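Local coordinates for hypothetical protein Atu0120 (Agrobacterium tumefaciens, PDB 2I6H) that is of unknown function but belongs to the DUF924 family of bacterial proteins and folds as a mainly helical, strand-free chain in a two-chain assembly, at residues D36-K39 with K45-D48. Sequence-based numbering, arbitrary orientation. Where two conformers were deposited one is given.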
loop_
_atom_site.group_PDB
_atom_site.type_symbol
_atom_site.label_atom_id
_atom_site.label_comp_id
_atom_site.label_asym_id
_atom_site.label_seq_id
_atom_site.Cartn_x
_atom_site.Cartn_y
_atom_site.Cartn_z
ATOM N N ASP A 36 8.306 17.733 10.600
ATOM C CA ASP A 36 9.127 16.932 11.551
ATOM C C ASP A 36 8.280 15.874 12.291
ATOM O O ASP A 36 8.671 14.723 12.441
ATOM C CB ASP A 36 9.775 17.858 12.576
ATOM C CG ASP A 36 10.999 18.563 12.042
ATOM O OD1 ASP A 36 11.424 18.252 10.903
ATOM O OD2 ASP A 36 11.528 19.420 12.773
ATOM N N PHE A 37 7.136 16.305 12.804
ATOM C CA PHE A 37 6.188 15.398 13.465
ATOM C C PHE A 37 5.783 14.227 12.524
ATOM O O PHE A 37 5.766 13.062 12.928
ATOM C CB PHE A 37 4.953 16.208 13.871
ATOM C CG PHE A 37 3.750 15.358 14.260
ATOM C CD1 PHE A 37 3.551 14.944 15.578
ATOM C CD2 PHE A 37 2.792 15.008 13.303
ATOM C CE1 PHE A 37 2.419 14.165 15.920
ATOM C CE2 PHE A 37 1.663 14.218 13.647
ATOM C CZ PHE A 37 1.488 13.811 14.944
ATOM N N TRP A 38 5.434 14.567 11.288
ATOM C CA TRP A 38 5.023 13.553 10.298
ATOM C C TRP A 38 6.170 12.557 10.016
ATOM O O TRP A 38 5.950 11.305 9.990
ATOM C CB TRP A 38 4.564 14.241 9.028
ATOM C CG TRP A 38 3.627 13.354 8.141
ATOM C CD1 TRP A 38 3.923 12.808 6.925
ATOM C CD2 TRP A 38 2.297 12.930 8.457
ATOM N NE1 TRP A 38 2.858 12.076 6.447
ATOM C CE2 TRP A 38 1.838 12.143 7.360
ATOM C CE3 TRP A 38 1.436 13.152 9.552
ATOM C CZ2 TRP A 38 0.571 11.554 7.334
ATOM C CZ3 TRP A 38 0.156 12.583 9.515
ATOM C CH2 TRP A 38 -0.263 11.799 8.408
ATOM N N LYS A 39 7.371 13.086 9.782
ATOM C CA LYS A 39 8.524 12.224 9.462
ATOM C C LYS A 39 8.828 11.283 10.635
ATOM O O LYS A 39 9.047 10.073 10.461
ATOM C CB LYS A 39 9.732 13.090 9.103
ATOM C CG LYS A 39 9.587 13.831 7.726
ATOM C CD LYS A 39 10.902 14.630 7.506
ATOM C CE LYS A 39 10.921 15.452 6.250
ATOM N NZ LYS A 39 12.112 16.436 6.160
ATOM N N LYS A 45 2.459 5.125 11.212
ATOM C CA LYS A 45 1.308 5.934 11.630
ATOM C C LYS A 45 0.527 6.499 10.451
ATOM O O LYS A 45 -0.685 6.689 10.567
ATOM C CB LYS A 45 1.705 7.074 12.579
ATOM C CG LYS A 45 2.453 6.675 13.863
ATOM C CD LYS A 45 1.681 5.641 14.656
ATOM C CE LYS A 45 2.252 5.434 16.046
ATOM N NZ LYS A 45 3.666 5.010 15.946
ATOM N N TRP A 46 1.201 6.802 9.337
ATOM C CA TRP A 46 0.479 7.373 8.188
ATOM C C TRP A 46 -0.574 6.409 7.657
ATOM O O TRP A 46 -1.631 6.847 7.234
ATOM C CB TRP A 46 1.412 7.732 7.010
ATOM C CG TRP A 46 2.613 8.515 7.380
ATOM C CD1 TRP A 46 2.792 9.289 8.496
ATOM C CD2 TRP A 46 3.824 8.598 6.628
ATOM N NE1 TRP A 46 4.029 9.848 8.470
ATOM C CE2 TRP A 46 4.697 9.443 7.345
ATOM C CE3 TRP A 46 4.256 8.038 5.428
ATOM C CZ2 TRP A 46 5.987 9.756 6.889
ATOM C CZ3 TRP A 46 5.557 8.350 4.959
ATOM C CH2 TRP A 46 6.400 9.196 5.699
ATOM N N PHE A 47 -0.279 5.105 7.674
ATOM C CA PHE A 47 -1.062 4.138 6.892
ATOM C C PHE A 47 -1.782 3.052 7.706
ATOM O O PHE A 47 -2.236 2.051 7.141
ATOM C CB PHE A 47 -0.184 3.461 5.812
ATOM C CG PHE A 47 0.532 4.426 4.894
ATOM C CD1 PHE A 47 -0.166 5.425 4.192
ATOM C CD2 PHE A 47 1.903 4.353 4.748
ATOM C CE1 PHE A 47 0.516 6.336 3.345
ATOM C CE2 PHE A 47 2.590 5.243 3.912
ATOM C CZ PHE A 47 1.881 6.239 3.197
ATOM N N ASP A 48 -1.863 3.216 9.021
ATOM C CA ASP A 48 -2.497 2.217 9.870
ATOM C C ASP A 48 -3.159 2.924 11.036
ATOM O O ASP A 48 -2.466 3.534 11.873
ATOM C CB ASP A 48 -1.440 1.216 10.362
ATOM C CG ASP A 48 -1.932 0.349 11.497
ATOM O OD1 ASP A 48 -3.061 -0.182 11.386
ATOM O OD2 ASP A 48 -1.186 0.210 12.499
#
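Trp46 NE1 donates a hydrogen bond to the backbone oxygen Trp38 O at 2.9 Å. The N-H...O angle is 148°, moderately bent, and Trp46 NE1 approaches from above the carbonyl plane, tilted away from the usual lone-pair directions. The acceptor nevertheless lies nearly in the plane of the Trp46 indole, as expected when a ring N-H points at its partner. That bond and a stack on the Trp38 side chain together restrain the turn of the Trp46 ring. The two five-membered rings form an offset stack, with centroids 3.6 Å apart and planes only 3° from parallel. Displacement shows in the atom pairing: Trp46 CD1 lies over the Trp38 face near the fusion atom Trp38 CE2, 3.2 Å away and displaced from the ring centre, while Trp38 NE1 lies 3.3 Å from Trp46 CE2. The two indole nitrogens, Trp38 NE1 and Trp46 NE1, are 3.2 Å apart, but both are donors, so this proximity belongs to the stack. Trp38 thus meets the Trp46 indole twice, with its backbone oxygen as acceptor and with a ring face. With CG anti to the backbone N (chi1 -158°), its indole is swung beside its own carbonyl carbon, which lets one incoming ring meet both. Lys39 adds a looser contact at the Trp46 ring edge, Lys39 CA to Trp46 CZ2 at 4.4 Å; its ammonium group instead pairs with Glu81. The stack and the bond join short helix 43-46 to helix 29-41, which precedes it in the chain, with Phe134 meeting both indoles edge-to-face, Leu131 of helix 129-132 touching both, and Leu88 and Gln92 of helix 80-97 packing on Trp38.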